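Local coordinates for protein probable tRNA pseudouridine synthase D (Methanosarcina mazei, PDB 1Z2Z) that probably converts uridine-13 of transfer RNA to pseudouridine, as a member of the TruD family of pseudouridine synthases, at residues A[256-261]-A[267-272]; A[370-373]-A[379-382]. All blocks are in the same frame, centred on the assembly; numbering follows the deposited sequence.

In the fold
Both interactions lie in the TRUD region of the chain, on the same side of the chain's centre and away from the predicted catalytic aspartate. They come in series along the chain: interaction 1 closes before interaction 2 opens. Their centres are about 11 Å apart. Interaction 1 joins the loop before helix 263-287 to the first turns of that helix. Interaction 2 folds the loop between helix 352-363 and strand 389-391 back on itself. The two touch directly. Met379 packs on Phe258, and Arg267 reaches the carbonyl oxygen of Ser380 in a weak hydrogen bond. Helix 263-287 is thus contacted by both loops, which also touch each other.

Interaction 1. Residues A[256-261]-A[267-272]; sequences GSFRVL and RMFVHG
Phe258 meets Phe269 at the centre of this small, wholly apolar contact. The loop 256-261 starts with a tight turn, in which Arg259 N bonds to Gly256 O. Ser257 follows, and its OG lies over one face of the Phe258 ring, toward the rim. That hydroxyl is hydrogen-bonded to Tyr254 O. The CA-CB bond of Phe258 points toward the helix. Its CG is anti to the carbonyl carbon (chi1 -68°), and this sends the ring out toward Phe269. CE1 of Phe258 is 3.9 Å from CE1 of Phe269. The ring centroids are 5.7 Å apart and the planes are inclined at 59°, so the rings meet obliquely. Leu261 closes the segment. Its CD1 makes a looser approach to the edge of the Phe269 ring, near the ring plane, 4.5 Å from CZ. All three residues are buried. Tyr201 of helix 194-202 adds an edge-to-face partner to Phe269, and Leu261 also packs on Met243 of helix 238-249. The arrangement is a small buried apolar cluster, in which an inter-helix loop folds back onto the helix it leads into.

Interaction 2. Residues A[370-373]-A[379-382]; sequences GFNI and MSSK
Met379 touches Ile373 through its backbone: its carbonyl O lies 3.7 Å from Ile373 CD1. Its long side chain leads away from 370-373, with CG anti to the backbone N (chi1 -172°). Ser380 is the central residue of the contact and, with Ile373, buries the most surface in it. Its CA is 4.6 Å from the CA of Asn372, so the two backbones run close together here. Its CB points into the bend made by residues 371-373. There it faces the backbone of Phe371, Asn372 and Ile373, while CD1 of Ile373 comes alongside both its CA and its CB. Ser380 OG sits between its own backbone N and carbonyl carbon (chi1 74°). Its hydrogen bond is local, to Pro377 O. Ser381 meets the loop mainly by its backbone. Its carbonyl O lies 3.5 Å from Phe371 CB, and its hydroxyl is bonded to Gly383 N. The contact is made largely by van der Waals packing of side chains against backbone. In the fold, the loop touches two helices. Ile373 and Met379 rest on Ile189 of helix 182-191, whereas Phe371 and Ser381 lie against Gln274 of helix 263-287. Lys382 is joined to Asn345 of another loop by backbone hydrogen bonding, before the chain reaches strand 389-391.

Interaction 1. Residues A[256-261]-A[267-272]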
ATOM      1  N   GLY A 256     -28.544   0.715   4.748  1.00 68.97           N
ATOM      2  CA  GLY A 256     -28.321   2.065   4.265  1.00 67.68           C
ATOM      3  C   GLY A 256     -27.408   2.897   5.142  1.00 66.90           C
ATOM      4  O   GLY A 256     -27.234   4.095   4.909  1.00 66.27           O
ATOM      5  N   SER A 257     -26.818   2.273   6.155  1.00 66.69           N
ATOM      6  CA  SER A 257     -25.920   3.003   7.041  1.00 66.32           C
ATOM      7  C   SER A 257     -24.641   3.395   6.295  1.00 65.49           C
ATOM      8  O   SER A 257     -23.844   4.170   6.802  1.00 65.20           O
ATOM      9  CB  SER A 257     -25.574   2.161   8.271  1.00 66.08           C
ATOM     10  OG  SER A 257     -24.744   1.073   7.923  1.00 66.82           O
ATOM     11  N   PHE A 258     -24.463   2.873   5.083  1.00 64.93           N
ATOM     12  CA  PHE A 258     -23.281   3.174   4.284  1.00 64.43           C
ATOM     13  C   PHE A 258     -23.485   4.354   3.360  1.00 65.64           C
ATOM     14  O   PHE A 258     -22.526   4.880   2.789  1.00 65.38           O
ATOM     15  CB  PHE A 258     -22.900   1.968   3.437  1.00 63.30           C
ATOM     16  CG  PHE A 258     -22.394   0.813   4.231  1.00 62.86           C
ATOM     17  CD1 PHE A 258     -21.127   0.848   4.800  1.00 63.16           C
ATOM     18  CD2 PHE A 258     -23.179  -0.317   4.406  1.00 62.35           C
ATOM     19  CE1 PHE A 258     -20.649  -0.228   5.534  1.00 62.54           C
ATOM     20  CE2 PHE A 258     -22.711  -1.398   5.137  1.00 62.40           C
ATOM     21  CZ  PHE A 258     -21.444  -1.355   5.700  1.00 62.11           C
ATOM     22  N   ARG A 259     -24.741   4.760   3.200  1.00 67.65           N
ATOM     23  CA  ARG A 259     -25.095   5.873   2.319  1.00 68.81           C
ATOM     24  C   ARG A 259     -24.821   7.231   2.960  1.00 68.76           C
ATOM     25  O   ARG A 259     -25.304   8.262   2.489  1.00 69.25           O
ATOM     26  CB  ARG A 259     -26.575   5.765   1.921  1.00 69.71           C
ATOM     27  CG  ARG A 259     -26.814   5.735   0.410  1.00 70.61           C
ATOM     28  CD  ARG A 259     -28.260   5.387   0.062  1.00 71.11           C
ATOM     29  NE  ARG A 259     -28.477   5.229  -1.377  1.00 71.83           N
ATOM     30  CZ  ARG A 259     -27.844   4.345  -2.151  1.00 72.79           C
ATOM     31  NH1 ARG A 259     -26.938   3.527  -1.632  1.00 72.08           N
ATOM     32  NH2 ARG A 259     -28.125   4.266  -3.447  1.00 73.34           N
ATOM     33  N   VAL A 260     -24.033   7.224   4.029  1.00 68.16           N
ATOM     34  CA  VAL A 260     -23.685   8.447   4.737  1.00 68.53           C
ATOM     35  C   VAL A 260     -22.230   8.833   4.461  1.00 68.56           C
ATOM     36  O   VAL A 260     -21.826   9.985   4.645  1.00 68.16           O
ATOM     37  CB  VAL A 260     -23.906   8.258   6.249  1.00 69.08           C
ATOM     38  CG1 VAL A 260     -25.398   8.199   6.557  1.00 70.22           C
ATOM     39  CG2 VAL A 260     -23.250   6.973   6.702  1.00 69.14           C
ATOM     40  N   LEU A 261     -21.454   7.855   4.007  1.00 68.86           N
ATOM     41  CA  LEU A 261     -20.043   8.044   3.682  1.00 69.37           C
ATOM     42  C   LEU A 261     -19.920   8.278   2.173  1.00 70.43           C
ATOM     43  O   LEU A 261     -20.621   7.641   1.388  1.00 70.50           O
ATOM     44  CB  LEU A 261     -19.255   6.783   4.057  1.00 68.91           C
ATOM     45  CG  LEU A 261     -19.607   6.077   5.375  1.00 68.01           C
ATOM     46  CD1 LEU A 261     -18.910   4.725   5.436  1.00 66.89           C
ATOM     47  CD2 LEU A 261     -19.213   6.948   6.553  1.00 66.21           C
ATOM     48  N   ARG A 267     -16.570   2.079  -1.513  1.00 70.49           N
ATOM     49  CA  ARG A 267     -16.184   0.911  -2.273  1.00 68.22           C
ATOM     50  C   ARG A 267     -14.851   0.313  -1.807  1.00 67.66           C
ATOM     51  O   ARG A 267     -14.388  -0.685  -2.363  1.00 66.92           O
ATOM     52  CB  ARG A 267     -16.124   1.266  -3.765  1.00 67.45           C
ATOM     53  CG  ARG A 267     -17.369   1.987  -4.277  1.00 64.41           C
ATOM     54  CD  ARG A 267     -17.382   2.109  -5.799  1.00 61.90           C
ATOM     55  NE  ARG A 267     -17.837   0.883  -6.444  1.00 59.79           N
ATOM     56  CZ  ARG A 267     -17.098   0.141  -7.260  1.00 58.44           C
ATOM     57  NH1 ARG A 267     -15.852   0.497  -7.543  1.00 56.95           N
ATOM     58  NH2 ARG A 267     -17.608  -0.965  -7.786  1.00 58.32           N
HETATM   59  N   MSE A 268     -14.230   0.912  -0.791  1.00 67.69           N
HETATM   60  CA  MSE A 268     -12.955   0.395  -0.280  1.00 66.56           C
HETATM   61  C   MSE A 268     -13.144  -0.962   0.386  1.00 62.66           C
HETATM   62  O   MSE A 268     -12.303  -1.853   0.261  1.00 62.18           O
HETATM   63  CB  MSE A 268     -12.325   1.360   0.728  1.00 71.23           C
HETATM   64  CG  MSE A 268     -11.749   2.638   0.128  1.00 78.06           C
HETATM   65 SE   MSE A 268     -10.538   3.546   1.387  1.00 88.18          SE
HETATM   66  CE  MSE A 268      -8.883   3.499   0.344  1.00 83.68           C
ATOM     67  N   PHE A 269     -14.249  -1.124   1.096  1.00 57.96           N
ATOM     68  CA  PHE A 269     -14.507  -2.386   1.753  1.00 53.91           C
ATOM     69  C   PHE A 269     -14.435  -3.540   0.757  1.00 51.85           C
ATOM     70  O   PHE A 269     -13.580  -4.416   0.887  1.00 50.51           O
ATOM     71  CB  PHE A 269     -15.871  -2.351   2.425  1.00 52.20           C
ATOM     72  CG  PHE A 269     -16.061  -1.163   3.309  1.00 52.55           C
ATOM     73  CD1 PHE A 269     -17.114  -0.287   3.095  1.00 52.26           C
ATOM     74  CD2 PHE A 269     -15.198  -0.924   4.370  1.00 53.10           C
ATOM     75  CE1 PHE A 269     -17.292   0.824   3.910  1.00 52.05           C
ATOM     76  CE2 PHE A 269     -15.370   0.187   5.191  1.00 52.28           C
ATOM     77  CZ  PHE A 269     -16.424   1.054   4.966  1.00 51.74           C
ATOM     78  N   VAL A 270     -15.314  -3.535  -0.245  1.00 49.69           N
ATOM     79  CA  VAL A 270     -15.333  -4.612  -1.238  1.00 47.38           C
ATOM     80  C   VAL A 270     -13.956  -4.788  -1.889  1.00 46.75           C
ATOM     81  O   VAL A 270     -13.505  -5.918  -2.095  1.00 45.39           O
ATOM     82  CB  VAL A 270     -16.427  -4.375  -2.348  1.00 47.46           C
ATOM     83  CG1 VAL A 270     -16.305  -5.433  -3.440  1.00 46.32           C
ATOM     84  CG2 VAL A 270     -17.837  -4.447  -1.739  1.00 45.02           C
ATOM     85  N   HIS A 271     -13.287  -3.677  -2.197  1.00 46.06           N
ATOM     86  CA  HIS A 271     -11.958  -3.719  -2.813  1.00 45.60           C
ATOM     87  C   HIS A 271     -10.961  -4.367  -1.850  1.00 46.36           C
ATOM     88  O   HIS A 271      -9.990  -5.016  -2.266  1.00 46.52           O
ATOM     89  CB  HIS A 271     -11.503  -2.302  -3.187  1.00 43.41           C
ATOM     90  CG  HIS A 271     -10.114  -2.234  -3.744  1.00 42.32           C
ATOM     91  ND1 HIS A 271      -8.988  -2.383  -2.963  1.00 43.44           N
ATOM     92  CD2 HIS A 271      -9.665  -2.010  -5.003  1.00 42.93           C
ATOM     93  CE1 HIS A 271      -7.910  -2.249  -3.713  1.00 43.28           C
ATOM     94  NE2 HIS A 271      -8.293  -2.021  -4.957  1.00 41.76           N
ATOM     95  N   GLY A 272     -11.203  -4.185  -0.558  1.00 46.44           N
ATOM     96  CA  GLY A 272     -10.334  -4.790   0.429  1.00 46.40           C
ATOM     97  C   GLY A 272     -10.481  -6.295   0.307  1.00 46.41           C
ATOM     98  O   GLY A 272      -9.516  -6.984  -0.031  1.00 46.87           O
TER

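Interaction 2. Residues A[370-373]-A[379-382]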
ATOM      1  N   GLY A 370     -21.952 -13.130  -6.031  1.00 79.62           N
ATOM      2  CA  GLY A 370     -22.091 -12.435  -4.767  1.00 79.28           C
ATOM      3  C   GLY A 370     -21.531 -11.025  -4.778  1.00 79.06           C
ATOM      4  O   GLY A 370     -21.902 -10.213  -3.928  1.00 78.58           O
ATOM      5  N   PHE A 371     -20.643 -10.732  -5.730  1.00 78.62           N
ATOM      6  CA  PHE A 371     -20.039  -9.404  -5.836  1.00 78.14           C
ATOM      7  C   PHE A 371     -20.979  -8.377  -6.443  1.00 77.89           C
ATOM      8  O   PHE A 371     -20.540  -7.399  -7.051  1.00 77.37           O
ATOM      9  CB  PHE A 371     -18.746  -9.438  -6.657  1.00 78.21           C
ATOM     10  CG  PHE A 371     -17.518  -9.722  -5.839  1.00 78.43           C
ATOM     11  CD1 PHE A 371     -17.047 -11.024  -5.684  1.00 78.96           C
ATOM     12  CD2 PHE A 371     -16.830  -8.684  -5.218  1.00 78.36           C
ATOM     13  CE1 PHE A 371     -15.912 -11.292  -4.917  1.00 78.69           C
ATOM     14  CE2 PHE A 371     -15.698  -8.938  -4.450  1.00 79.04           C
ATOM     15  CZ  PHE A 371     -15.234 -10.248  -4.303  1.00 79.13           C
ATOM     16  N   ASN A 372     -22.273  -8.607  -6.276  1.00 77.84           N
ATOM     17  CA  ASN A 372     -23.276  -7.691  -6.781  1.00 78.16           C
ATOM     18  C   ASN A 372     -24.221  -7.337  -5.647  1.00 77.63           C
ATOM     19  O   ASN A 372     -25.361  -7.787  -5.597  1.00 78.56           O
ATOM     20  CB  ASN A 372     -24.042  -8.320  -7.949  1.00 79.17           C
ATOM     21  CG  ASN A 372     -23.203  -8.411  -9.213  1.00 79.62           C
ATOM     22  OD1 ASN A 372     -22.212  -9.140  -9.265  1.00 79.86           O
ATOM     23  ND2 ASN A 372     -23.596  -7.658 -10.237  1.00 78.75           N
ATOM     24  N   ILE A 373     -23.726  -6.526  -4.727  1.00 76.77           N
ATOM     25  CA  ILE A 373     -24.515  -6.109  -3.584  1.00 76.26           C
ATOM     26  C   ILE A 373     -25.907  -5.636  -4.007  1.00 75.96           C
ATOM     27  O   ILE A 373     -26.035  -4.641  -4.717  1.00 75.81           O
ATOM     28  CB  ILE A 373     -23.800  -4.970  -2.826  1.00 75.57           C
ATOM     29  CG1 ILE A 373     -22.430  -5.446  -2.333  1.00 75.59           C
ATOM     30  CG2 ILE A 373     -24.647  -4.514  -1.652  1.00 75.21           C
ATOM     31  CD1 ILE A 373     -21.427  -5.738  -3.431  1.00 74.19           C
HETATM   32  N   MSE A 379     -22.095  -0.209  -4.850  1.00 73.23           N
HETATM   33  CA  MSE A 379     -21.037  -0.745  -4.020  1.00 72.92           C
HETATM   34  C   MSE A 379     -20.513  -2.070  -4.549  1.00 71.74           C
HETATM   35  O   MSE A 379     -19.518  -2.594  -4.047  1.00 71.90           O
HETATM   36  CB  MSE A 379     -21.568  -0.930  -2.603  1.00 74.83           C
HETATM   37  CG  MSE A 379     -20.531  -1.313  -1.578  1.00 76.74           C
HETATM   38 SE   MSE A 379     -21.392  -1.647   0.101  1.00 81.92          SE
HETATM   39  CE  MSE A 379     -21.395   0.164   0.811  1.00 80.04           C
ATOM     40  N   SER A 380     -21.183  -2.614  -5.560  1.00 70.11           N
ATOM     41  CA  SER A 380     -20.758  -3.887  -6.123  1.00 67.63           C
ATOM     42  C   SER A 380     -19.814  -3.682  -7.292  1.00 66.21           C
ATOM     43  O   SER A 380     -20.068  -2.890  -8.200  1.00 65.43           O
ATOM     44  CB  SER A 380     -21.962  -4.730  -6.559  1.00 66.88           C
ATOM     45  OG  SER A 380     -22.550  -4.241  -7.746  1.00 65.04           O
ATOM     46  N   SER A 381     -18.709  -4.405  -7.245  1.00 65.14           N
ATOM     47  CA  SER A 381     -17.701  -4.327  -8.276  1.00 64.22           C
ATOM     48  C   SER A 381     -17.779  -5.582  -9.121  1.00 63.41           C
ATOM     49  O   SER A 381     -18.347  -6.596  -8.704  1.00 63.20           O
ATOM     50  CB  SER A 381     -16.312  -4.208  -7.640  1.00 64.35           C
ATOM     51  OG  SER A 381     -15.287  -4.187  -8.619  1.00 64.16           O
ATOM     52  N   LYS A 382     -17.200  -5.498 -10.313  1.00 62.54           N
ATOM     53  CA  LYS A 382     -17.178  -6.606 -11.245  1.00 62.02           C
ATOM     54  C   LYS A 382     -15.839  -7.324 -11.229  1.00 60.94           C
ATOM     55  O   LYS A 382     -15.707  -8.400 -11.807  1.00 61.60           O
ATOM     56  CB  LYS A 382     -17.508  -6.115 -12.662  1.00 63.84           C
ATOM     57  CG  LYS A 382     -16.912  -4.750 -13.066  1.00 66.53           C
ATOM     58  CD  LYS A 382     -15.433  -4.804 -13.457  1.00 66.10           C
ATOM     59  CE  LYS A 382     -14.964  -3.451 -13.989  1.00 65.93           C
ATOM     60  NZ  LYS A 382     -13.500  -3.396 -14.294  1.00 67.03           N
TER